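Local coordinates for insecticyanin-A (Manduca sexta, PDB 1Z24), which binds the blue bile pigment biliverdin IX gamma, which together with lipoprotein-bound carotenes gives hornworms their green camouflage colour, at residues F61-G65 against V66-M70; F92-Q96 against R97-L101; I134-S138 against K139-G143. All blocks are in the same frame, centred on the assembly; numbering follows the deposited sequence.

Contact 1: residues F61-G65 against V66-M70; sequences FVSNG and VKEYM. With BLV (biliverdin IX gamma chromophore), chain B.
Phe61 and Glu68 face each other near the tip of a tight beta hairpin, the one joining strands C and D of the lipocalin barrel at its open end. Residues 63-66 form a type I' turn, in which Ser63 N and O both bond the backbone of Val66. Two residues further from the turn, Phe61 and Glu68 form another hydrogen-bonded antiparallel pair, Phe61 N giving to Glu68 O at 3.0 Å. Gly65 occupies the second turn corner with a positive phi of 81°, where a CB would press on the carbonyl oxygen of Asn64.

The Phe61 side chain leaves CB on the same side of the sheet as Ser63, Val66 and Glu68. Its CG sits between the backbone N and the carbonyl carbon (chi1 61°), which stands the ring up from the sheet, one face against the pigment. The vinyl group of biliverdin lies over that face: its end, BLV CBC, stands over the middle of the ring, and BLV CAC is nearer the rim, 3.5 Å from Phe61 CD2. Phe61 CE2 comes to the methine bridge atom BLV CHD at 3.8 Å. At the ring edge Phe61 CE1 meets Glu68 OE1, 3.7 Å away and near the ring plane, and the carboxylate is turned 56° from the ring.

On the other side of the sheet Val62 CG2 touches the aliphatic root of Lys67, whose NZ makes a weak hydrogen bond to Tyr177 OH. Farther along the second strand, Met70 also packs on the pigment, placing its SD 3.4 Å from BLV C1D and its CE beside ring atoms C4D and ND.

Contact 2: residues F92-Q96 against R97-L101; sequences FKFGQ and RVVNL. With BLV (biliverdin IX gamma chromophore), chain B.
Phe92 and Val99 make a hydrogen-bonded antiparallel pair, as do Phe94 and Arg97, in short strands running 156° apart in direction and joined by a type II' turn with Gly95 at its positive-phi corner. The bond from Val99 N to Phe92 O is 2.9 Å and nearly straight.

Arg97 dominates the side-chain contact. Its chain starts out extended and then bends at chi3 (57°), folding the guanidinium back across the hairpin until it lies flat over Phe94. The two planes are 11° apart and their centres 4.2 Å, a cation-pi stack offset so that NH2 sits above Phe94 CG at 3.3 Å. With a face on the ring, the guanidinium keeps its N-H edge for the pigment. NH1 gives to BLV O2D at 2.8 Å and NH2 to BLV O1D at 3.1 Å, a two-pronged grip on one propionate that probably fixes the carboxylate's rotation. NH2 also forms a salt bridge to the terminal carboxylate of His189, so two anions probably share this cation.

The far end of the Phe94 ring rests against the same propionate, with CZ 3.6 Å from BLV CGD. Val99 CG2 approaches the ring at CE1, and Phe92 CE2 meets Leu101 CD1 at 4.1 Å, the two side chains crossing at about a right angle. Leu101 CD1 also comes close to BLV OD, and its CD2 packs on BLV CAA, the first carbon of the second propionate. This is the E-F hairpin at the mouth of a lipocalin calyx, its arginine holding a pigment propionate and its apolar side chains facing the pocket.

Contact 3: residues I134-S138 against K139-G143; sequences ILSKS and KVLEG
An ST turn at Ser136 closes strand H of the lipocalin barrel, strand 127-136, where Ser136 and Leu141 touch as the chain leaves for helix 144-154. With chi1 at 171°, Ser136 OG lies beside its carbonyl carbon and reaches forward along the chain to accept the N-H of Ser138 N at 3.0 Å, with an angle of 163° at the hydrogen. The bond goes with the bend by which the backbone leaves the strand and enters the loop of residues 137-143. The same oxygen has a weak hydrogen bond to Asn112 O, and the Ser136 carbonyl oxygen bonds His28 ND1, so Ser136 is also linked to Asn112 and to strand 25-32.

The loop doubles back over the serine. Leu141 starts away from the strand, but its bent chain (chi2 65°) brings CD1 within 3.8 Å of Ser136 CB and only slightly farther from Ser136 OG. With alanine in place of Ser136, the N-H of Ser138 would probably lose its acceptor and Asn112 O its weak bond, the bend being less firmly set.

Neighbouring lysines leave the loop for other elements. Lys137 NZ donates to the carbonyl oxygens of Tyr110 and Ala24, while the Lys139 side chain packs on His28 and Phe170. Leu135, one residue before the serine, has its CB directed away from the loop, and it touches the biliverdin; the side chain of Ser136 is about 10 Å from the bound pigment.

At the outer end of the loop, Gly143 takes the N-cap position of helix 144-154. Just ahead of it, the poorly ordered Glu142 reaches back, its OE1 receiving a weak hydrogen bond of 3.4 Å from Ser138 OG.

Contacts 1 and 2 are successive hairpin tips at the open end of one barrel. They share the sheet through the neighbouring strands 66-76 and 88-94, and they meet where Met70 CE packs on Phe92 CD2 at 3.8 Å. Both are partly buried and both touch biliverdin, but 61-65/66-70 offers mostly apolar surface to its rings and vinyl group, whereas 92-96/97-101 adds a charged grip on a propionate. Contact 3 is a surface loop on the opposite side of the chain's centre from contact 2, with nearest atoms about 12 Å apart. Its two segments are not paired as strands; it relies on serine-to-backbone bonding, one leucine methyl and a weak serine-glutamate bond, and leads from sheet to helix.

Contact 1: residues F61-G65 against V66-M70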
loop_
_atom_site.group_PDB
_atom_site.type_symbol
_atom_site.label_atom_id
_atom_site.label_comp_id
_atom_site.label_asym_id
_atom_site.label_seq_id
_atom_site.Cartn_x
_atom_site.Cartn_y
_atom_site.Cartn_z
ATOM N N PHE A 61 -13.255 -28.933 7.008
ATOM C CA PHE A 61 -14.482 -28.204 6.989
ATOM C C PHE A 61 -15.581 -29.146 6.572
ATOM O O PHE A 61 -15.336 -30.284 6.155
ATOM C CB PHE A 61 -14.486 -26.863 6.310
ATOM C CG PHE A 61 -14.155 -26.840 4.843
ATOM C CD1 PHE A 61 -14.457 -27.901 3.969
ATOM C CD2 PHE A 61 -13.569 -25.691 4.308
ATOM C CE1 PHE A 61 -14.174 -27.833 2.604
ATOM C CE2 PHE A 61 -13.297 -25.597 2.935
ATOM C CZ PHE A 61 -13.590 -26.669 2.071
ATOM N N VAL A 62 -16.773 -28.658 6.682
ATOM C CA VAL A 62 -17.940 -29.424 6.333
ATOM C C VAL A 62 -18.800 -28.768 5.230
ATOM O O VAL A 62 -19.190 -27.583 5.287
ATOM C CB VAL A 62 -18.817 -29.714 7.606
ATOM C CG1 VAL A 62 -20.027 -30.587 7.280
ATOM C CG2 VAL A 62 -18.040 -30.417 8.733
ATOM N N SER A 63 -19.118 -29.578 4.219
ATOM C CA SER A 63 -19.956 -29.172 3.106
ATOM C C SER A 63 -20.997 -30.267 2.978
ATOM O O SER A 63 -20.636 -31.428 2.808
ATOM C CB SER A 63 -19.190 -28.924 1.785
ATOM O OG SER A 63 -17.992 -28.237 2.150
ATOM N N ASN A 64 -22.264 -29.894 3.115
ATOM C CA ASN A 64 -23.398 -30.801 3.002
ATOM C C ASN A 64 -23.251 -32.138 3.663
ATOM O O ASN A 64 -23.462 -33.158 3.020
ATOM C CB ASN A 64 -23.778 -31.087 1.530
ATOM C CG ASN A 64 -23.888 -29.795 0.738
ATOM O OD1 ASN A 64 -23.098 -29.448 -0.214
ATOM N ND2 ASN A 64 -24.902 -29.058 1.179
ATOM N N GLY A 65 -22.912 -32.134 4.937
ATOM C CA GLY A 65 -22.789 -33.381 5.654
ATOM C C GLY A 65 -21.506 -34.115 5.450
ATOM O O GLY A 65 -21.277 -35.168 6.029
ATOM N N VAL A 66 -20.670 -33.554 4.634
ATOM C CA VAL A 66 -19.416 -34.217 4.407
ATOM C C VAL A 66 -18.265 -33.434 4.954
ATOM O O VAL A 66 -18.146 -32.208 4.758
ATOM C CB VAL A 66 -19.147 -34.307 2.938
ATOM C CG1 VAL A 66 -17.809 -35.058 2.799
ATOM C CG2 VAL A 66 -20.358 -35.055 2.396
ATOM N N LYS A 67 -17.418 -34.172 5.623
ATOM C CA LYS A 67 -16.299 -33.522 6.171
ATOM C C LYS A 67 -15.148 -33.681 5.264
ATOM O O LYS A 67 -14.589 -34.771 5.181
ATOM C CB LYS A 67 -15.874 -34.046 7.524
ATOM C CG LYS A 67 -14.928 -33.123 8.279
ATOM C CD LYS A 67 -13.765 -33.762 9.012
ATOM C CE LYS A 67 -13.968 -34.737 10.165
ATOM N NZ LYS A 67 -13.453 -34.244 11.472
ATOM N N GLU A 68 -14.782 -32.587 4.626
ATOM C CA GLU A 68 -13.628 -32.635 3.755
ATOM C C GLU A 68 -12.369 -32.173 4.476
ATOM O O GLU A 68 -12.340 -31.168 5.247
ATOM C CB GLU A 68 -13.831 -31.864 2.474
ATOM C CG GLU A 68 -15.051 -32.374 1.759
ATOM C CD GLU A 68 -15.386 -31.483 0.598
ATOM O OE1 GLU A 68 -14.662 -30.579 0.236
ATOM O OE2 GLU A 68 -16.520 -31.756 0.036
ATOM N N TYR A 69 -11.289 -32.923 4.207
ATOM C CA TYR A 69 -10.069 -32.553 4.855
ATOM C C TYR A 69 -8.834 -32.668 3.988
ATOM O O TYR A 69 -8.866 -33.251 2.899
ATOM C CB TYR A 69 -9.952 -33.329 6.147
ATOM C CG TYR A 69 -9.838 -34.772 5.868
ATOM C CD1 TYR A 69 -8.552 -35.319 5.885
ATOM C CD2 TYR A 69 -10.969 -35.568 5.614
ATOM C CE1 TYR A 69 -8.381 -36.686 5.654
ATOM C CE2 TYR A 69 -10.822 -36.941 5.383
ATOM C CZ TYR A 69 -9.519 -37.474 5.409
ATOM O OH TYR A 69 -9.293 -38.810 5.187
ATOM N N MET A 70 -7.745 -32.080 4.494
ATOM C CA MET A 70 -6.465 -32.076 3.804
ATOM C C MET A 70 -5.376 -32.282 4.811
ATOM O O MET A 70 -5.405 -31.680 5.890
ATOM C CB MET A 70 -6.152 -30.650 3.321
ATOM C CG MET A 70 -7.137 -30.084 2.353
ATOM S SD MET A 70 -6.988 -28.285 2.160
ATOM C CE MET A 70 -5.617 -28.070 1.057
HETATM N NA BLV B . -5.627 -21.016 1.813
HETATM C C1A BLV B . -5.353 -20.678 0.530
HETATM C C2A BLV B . -4.178 -19.835 0.388
HETATM C C3A BLV B . -3.704 -19.661 1.654
HETATM C C4A BLV B . -4.628 -20.398 2.537
HETATM C CMA BLV B . -2.495 -18.790 2.168
HETATM O OA BLV B . -6.029 -21.063 -0.400
HETATM C CAA BLV B . -3.669 -19.256 -0.869
HETATM C CBA BLV B . -4.613 -18.120 -1.129
HETATM C CGA BLV B . -4.325 -17.551 -2.518
HETATM O O1A BLV B . -3.714 -16.529 -2.672
HETATM O O2A BLV B . -4.689 -18.161 -3.473
HETATM C CHB BLV B . -4.491 -20.419 3.923
HETATM N NB BLV B . -6.318 -21.884 4.625
HETATM C C1B BLV B . -5.378 -20.907 4.869
HETATM C C2B BLV B . -5.415 -20.488 6.248
HETATM C C3B BLV B . -6.379 -21.213 6.817
HETATM C C4B BLV B . -6.956 -22.081 5.785
HETATM C CMB BLV B . -4.519 -19.447 6.900
HETATM C CAB BLV B . -6.812 -21.136 8.251
HETATM C CBB BLV B . -8.173 -21.199 8.418
HETATM C CHC BLV B . -7.965 -23.019 6.040
HETATM N NC BLV B . -8.543 -24.053 3.927
HETATM C C1C BLV B . -8.522 -24.007 5.281
HETATM C C2C BLV B . -9.230 -25.158 5.866
HETATM C C3C BLV B . -9.678 -25.971 4.907
HETATM C C4C BLV B . -9.234 -25.259 3.641
HETATM C CMC BLV B . -9.317 -25.419 7.295
HETATM C CAC BLV B . -10.483 -27.285 4.900
HETATM C CBC BLV B . -10.389 -28.149 3.861
HETATM C CHD BLV B . -9.559 -25.681 2.304
HETATM N ND BLV B . -7.490 -24.957 1.164
HETATM C C1D BLV B . -8.775 -25.571 1.174
HETATM C C2D BLV B . -9.098 -26.090 -0.191
HETATM C C3D BLV B . -8.031 -25.794 -1.008
HETATM C C4D BLV B . -7.073 -25.118 -0.152
HETATM C CMD BLV B . -10.348 -26.784 -0.641
HETATM O OD BLV B . -6.000 -24.732 -0.548
HETATM C CAD BLV B . -7.890 -26.125 -2.441
HETATM C CBD BLV B . -6.968 -27.324 -2.558
HETATM C CGD BLV B . -6.586 -27.608 -4.057
HETATM O O1D BLV B . -7.208 -28.402 -4.686
HETATM O O2D BLV B . -5.677 -27.012 -4.605
#

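Contact 2: residues F92-Q96 against R97-L101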
loop_
_atom_site.group_PDB
_atom_site.type_symbol
_atom_site.label_atom_id
_atom_site.label_comp_id
_atom_site.label_asym_id
_atom_site.label_seq_id
_atom_site.Cartn_x
_atom_site.Cartn_y
_atom_site.Cartn_z
ATOM N N PHE A 92 0.793 -29.322 0.429
ATOM C CA PHE A 92 -0.219 -30.356 0.167
ATOM C C PHE A 92 -0.017 -31.015 -1.199
ATOM O O PHE A 92 0.388 -30.360 -2.142
ATOM C CB PHE A 92 -1.644 -29.760 0.123
ATOM C CG PHE A 92 -1.977 -29.173 1.437
ATOM C CD1 PHE A 92 -2.296 -29.988 2.530
ATOM C CD2 PHE A 92 -1.896 -27.786 1.581
ATOM C CE1 PHE A 92 -2.585 -29.396 3.759
ATOM C CE2 PHE A 92 -2.196 -27.171 2.804
ATOM C CZ PHE A 92 -2.535 -28.003 3.871
ATOM N N LYS A 93 -0.306 -32.306 -1.324
ATOM C CA LYS A 93 -0.130 -32.964 -2.603
ATOM C C LYS A 93 -1.424 -33.561 -3.105
ATOM O O LYS A 93 -2.099 -34.248 -2.350
ATOM C CB LYS A 93 0.876 -34.079 -2.478
ATOM C CG LYS A 93 2.261 -33.618 -2.075
ATOM C CD LYS A 93 3.239 -34.741 -1.741
ATOM C CE LYS A 93 4.667 -34.265 -1.520
ATOM N NZ LYS A 93 5.319 -35.018 -0.435
ATOM N N PHE A 94 -1.776 -33.288 -4.374
ATOM C CA PHE A 94 -2.970 -33.843 -4.962
ATOM C C PHE A 94 -2.376 -34.638 -6.068
ATOM O O PHE A 94 -2.057 -34.047 -7.109
ATOM C CB PHE A 94 -3.767 -32.706 -5.535
ATOM C CG PHE A 94 -4.084 -31.809 -4.420
ATOM C CD1 PHE A 94 -3.212 -30.748 -4.179
ATOM C CD2 PHE A 94 -5.202 -32.030 -3.607
ATOM C CE1 PHE A 94 -3.463 -29.860 -3.132
ATOM C CE2 PHE A 94 -5.465 -31.141 -2.557
ATOM C CZ PHE A 94 -4.589 -30.072 -2.330
ATOM N N GLY A 95 -2.169 -35.931 -5.841
ATOM C CA GLY A 95 -1.533 -36.706 -6.913
ATOM C C GLY A 95 -0.146 -36.093 -7.167
ATOM O O GLY A 95 0.641 -35.948 -6.242
ATOM N N GLN A 96 0.122 -35.680 -8.410
ATOM C CA GLN A 96 1.390 -35.055 -8.801
ATOM C C GLN A 96 1.363 -33.559 -8.563
ATOM O O GLN A 96 2.384 -32.905 -8.646
ATOM C CB GLN A 96 1.543 -35.131 -10.365
ATOM C CG GLN A 96 2.776 -35.884 -10.894
ATOM C CD GLN A 96 2.604 -37.394 -10.738
ATOM O OE1 GLN A 96 3.408 -38.063 -10.002
ATOM N NE2 GLN A 96 1.544 -37.924 -11.417
ATOM N N ARG A 97 0.200 -32.993 -8.306
ATOM C CA ARG A 97 0.168 -31.581 -8.084
ATOM C C ARG A 97 0.587 -31.282 -6.657
ATOM O O ARG A 97 0.050 -31.847 -5.693
ATOM C CB ARG A 97 -1.206 -30.992 -8.387
ATOM C CG ARG A 97 -1.228 -29.501 -8.095
ATOM C CD ARG A 97 -2.479 -28.931 -8.712
ATOM N NE ARG A 97 -3.624 -29.648 -8.167
ATOM C CZ ARG A 97 -4.394 -29.167 -7.222
ATOM N NH1 ARG A 97 -4.162 -27.957 -6.712
ATOM N NH2 ARG A 97 -5.426 -29.896 -6.764
ATOM N N VAL A 98 1.576 -30.396 -6.548
ATOM C CA VAL A 98 2.097 -29.993 -5.250
ATOM C C VAL A 98 1.794 -28.518 -5.010
ATOM O O VAL A 98 2.127 -27.650 -5.822
ATOM C CB VAL A 98 3.600 -30.256 -5.120
ATOM C CG1 VAL A 98 4.202 -29.415 -4.035
ATOM C CG2 VAL A 98 3.915 -31.710 -4.879
ATOM N N VAL A 99 1.156 -28.238 -3.884
ATOM C CA VAL A 99 0.808 -26.883 -3.512
ATOM C C VAL A 99 1.593 -26.417 -2.262
ATOM O O VAL A 99 1.747 -27.159 -1.283
ATOM C CB VAL A 99 -0.693 -26.929 -3.303
ATOM C CG1 VAL A 99 -1.128 -25.698 -2.558
ATOM C CG2 VAL A 99 -1.412 -27.074 -4.674
ATOM N N ASN A 100 2.101 -25.184 -2.330
ATOM C CA ASN A 100 2.841 -24.537 -1.254
ATOM C C ASN A 100 2.142 -23.247 -0.823
ATOM O O ASN A 100 2.334 -22.191 -1.400
ATOM C CB ASN A 100 4.242 -24.233 -1.633
ATOM C CG ASN A 100 4.964 -25.534 -1.893
ATOM O OD1 ASN A 100 5.247 -26.329 -1.019
ATOM N ND2 ASN A 100 5.219 -25.814 -3.125
ATOM N N LEU A 101 1.303 -23.352 0.197
ATOM C CA LEU A 101 0.570 -22.200 0.707
ATOM C C LEU A 101 1.366 -21.458 1.759
ATOM O O LEU A 101 2.011 -22.058 2.652
ATOM C CB LEU A 101 -0.851 -22.500 1.210
ATOM C CG LEU A 101 -1.648 -23.364 0.208
ATOM C CD1 LEU A 101 -3.019 -23.678 0.791
ATOM C CD2 LEU A 101 -1.859 -22.578 -1.112
HETATM N NA BLV B . -5.627 -21.016 1.813
HETATM C C1A BLV B . -5.353 -20.678 0.530
HETATM C C2A BLV B . -4.178 -19.835 0.388
HETATM C C3A BLV B . -3.704 -19.661 1.654
HETATM C C4A BLV B . -4.628 -20.398 2.537
HETATM C CMA BLV B . -2.495 -18.790 2.168
HETATM O OA BLV B . -6.029 -21.063 -0.400
HETATM C CAA BLV B . -3.669 -19.256 -0.869
HETATM C CBA BLV B . -4.613 -18.120 -1.129
HETATM C CGA BLV B . -4.325 -17.551 -2.518
HETATM O O1A BLV B . -3.714 -16.529 -2.672
HETATM O O2A BLV B . -4.689 -18.161 -3.473
HETATM C CHB BLV B . -4.491 -20.419 3.923
HETATM N NB BLV B . -6.318 -21.884 4.625
HETATM C C1B BLV B . -5.378 -20.907 4.869
HETATM C C2B BLV B . -5.415 -20.488 6.248
HETATM C C3B BLV B . -6.379 -21.213 6.817
HETATM C C4B BLV B . -6.956 -22.081 5.785
HETATM C CMB BLV B . -4.519 -19.447 6.900
HETATM C CAB BLV B . -6.812 -21.136 8.251
HETATM C CBB BLV B . -8.173 -21.199 8.418
HETATM C CHC BLV B . -7.965 -23.019 6.040
HETATM N NC BLV B . -8.543 -24.053 3.927
HETATM C C1C BLV B . -8.522 -24.007 5.281
HETATM C C2C BLV B . -9.230 -25.158 5.866
HETATM C C3C BLV B . -9.678 -25.971 4.907
HETATM C C4C BLV B . -9.234 -25.259 3.641
HETATM C CMC BLV B . -9.317 -25.419 7.295
HETATM C CAC BLV B . -10.483 -27.285 4.900
HETATM C CBC BLV B . -10.389 -28.149 3.861
HETATM C CHD BLV B . -9.559 -25.681 2.304
HETATM N ND BLV B . -7.490 -24.957 1.164
HETATM C C1D BLV B . -8.775 -25.571 1.174
HETATM C C2D BLV B . -9.098 -26.090 -0.191
HETATM C C3D BLV B . -8.031 -25.794 -1.008
HETATM C C4D BLV B . -7.073 -25.118 -0.152
HETATM C CMD BLV B . -10.348 -26.784 -0.641
HETATM O OD BLV B . -6.000 -24.732 -0.548
HETATM C CAD BLV B . -7.890 -26.125 -2.441
HETATM C CBD BLV B . -6.968 -27.324 -2.558
HETATM C CGD BLV B . -6.586 -27.608 -4.057
HETATM O O1D BLV B . -7.208 -28.402 -4.686
HETATM O O2D BLV B . -5.677 -27.012 -4.605
#

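Contact 3: residues I134-S138 against K139-G143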
loop_
_atom_site.group_PDB
_atom_site.type_symbol
_atom_site.label_atom_id
_atom_site.label_comp_id
_atom_site.label_asym_id
_atom_site.label_seq_id
_atom_site.Cartn_x
_atom_site.Cartn_y
_atom_site.Cartn_z
ATOM N N ILE A 134 -9.557 -14.576 10.592
ATOM C CA ILE A 134 -9.519 -14.302 12.014
ATOM C C ILE A 134 -9.574 -15.665 12.663
ATOM O O ILE A 134 -10.543 -16.430 12.506
ATOM C CB ILE A 134 -10.613 -13.394 12.485
ATOM C CG1 ILE A 134 -10.229 -12.016 12.045
ATOM C CG2 ILE A 134 -10.538 -13.328 13.978
ATOM C CD1 ILE A 134 -11.558 -11.330 11.796
ATOM N N LEU A 135 -8.512 -16.021 13.351
ATOM C CA LEU A 135 -8.477 -17.336 13.942
ATOM C C LEU A 135 -8.488 -17.323 15.457
ATOM O O LEU A 135 -7.855 -16.480 16.092
ATOM C CB LEU A 135 -7.154 -18.075 13.565
ATOM C CG LEU A 135 -6.876 -18.046 12.073
ATOM C CD1 LEU A 135 -5.527 -18.692 11.913
ATOM C CD2 LEU A 135 -7.922 -18.923 11.433
ATOM N N SER A 136 -9.191 -18.304 16.039
ATOM C CA SER A 136 -9.284 -18.405 17.480
ATOM C C SER A 136 -9.170 -19.821 17.979
ATOM O O SER A 136 -9.633 -20.768 17.342
ATOM C CB SER A 136 -10.656 -17.897 17.922
ATOM O OG SER A 136 -10.794 -18.191 19.294
ATOM N N LYS A 137 -8.573 -19.956 19.146
ATOM C CA LYS A 137 -8.458 -21.282 19.752
ATOM C C LYS A 137 -9.819 -21.785 20.331
ATOM O O LYS A 137 -9.972 -22.933 20.663
ATOM C CB LYS A 137 -7.230 -21.450 20.615
ATOM C CG LYS A 137 -6.040 -21.776 19.722
ATOM C CD LYS A 137 -4.832 -22.058 20.575
ATOM C CE LYS A 137 -3.591 -22.242 19.760
ATOM N NZ LYS A 137 -2.410 -22.353 20.600
ATOM N N SER A 138 -10.830 -20.915 20.435
ATOM C CA SER A 138 -12.174 -21.231 20.918
ATOM C C SER A 138 -13.045 -21.128 19.705
ATOM O O SER A 138 -12.592 -20.559 18.724
ATOM C CB SER A 138 -12.794 -20.136 21.760
ATOM O OG SER A 138 -12.265 -20.094 23.064
ATOM N N LYS A 139 -14.258 -21.670 19.774
ATOM C CA LYS A 139 -15.220 -21.647 18.679
ATOM C C LYS A 139 -15.843 -20.279 18.609
ATOM O O LYS A 139 -16.504 -19.911 17.637
ATOM C CB LYS A 139 -16.358 -22.691 18.738
ATOM C CG LYS A 139 -16.001 -24.172 18.728
ATOM C CD LYS A 139 -17.176 -25.040 19.260
ATOM C CE LYS A 139 -16.725 -26.379 19.936
ATOM N NZ LYS A 139 -17.731 -27.214 20.661
ATOM N N VAL A 140 -15.639 -19.522 19.666
ATOM C CA VAL A 140 -16.153 -18.170 19.685
ATOM C C VAL A 140 -15.069 -17.227 20.160
ATOM O O VAL A 140 -14.173 -17.534 21.002
ATOM C CB VAL A 140 -17.255 -17.878 20.629
ATOM C CG1 VAL A 140 -18.368 -18.785 20.239
ATOM C CG2 VAL A 140 -16.747 -18.293 21.951
ATOM N N LEU A 141 -15.124 -16.056 19.590
ATOM C CA LEU A 141 -14.193 -15.019 19.929
ATOM C C LEU A 141 -14.914 -14.349 21.055
ATOM O O LEU A 141 -15.915 -13.652 20.812
ATOM C CB LEU A 141 -14.184 -14.070 18.775
ATOM C CG LEU A 141 -12.923 -13.314 18.736
ATOM C CD1 LEU A 141 -11.854 -14.339 18.454
ATOM C CD2 LEU A 141 -13.081 -12.303 17.602
ATOM N N GLU A 142 -14.434 -14.588 22.278
ATOM C CA GLU A 142 -15.113 -14.031 23.422
ATOM C C GLU A 142 -14.690 -12.763 24.185
ATOM O O GLU A 142 -13.648 -12.669 24.867
ATOM C CB GLU A 142 -15.469 -15.144 24.390
ATOM C CG GLU A 142 -14.268 -16.063 24.793
ATOM C CD GLU A 142 -14.779 -17.336 25.529
ATOM O OE1 GLU A 142 -14.386 -18.503 25.236
ATOM O OE2 GLU A 142 -15.736 -17.079 26.472
ATOM N N GLY A 143 -15.638 -11.822 24.101
ATOM C CA GLY A 143 -15.632 -10.516 24.736
ATOM C C GLY A 143 -14.301 -9.865 25.026
ATOM O O GLY A 143 -14.069 -8.762 24.507
#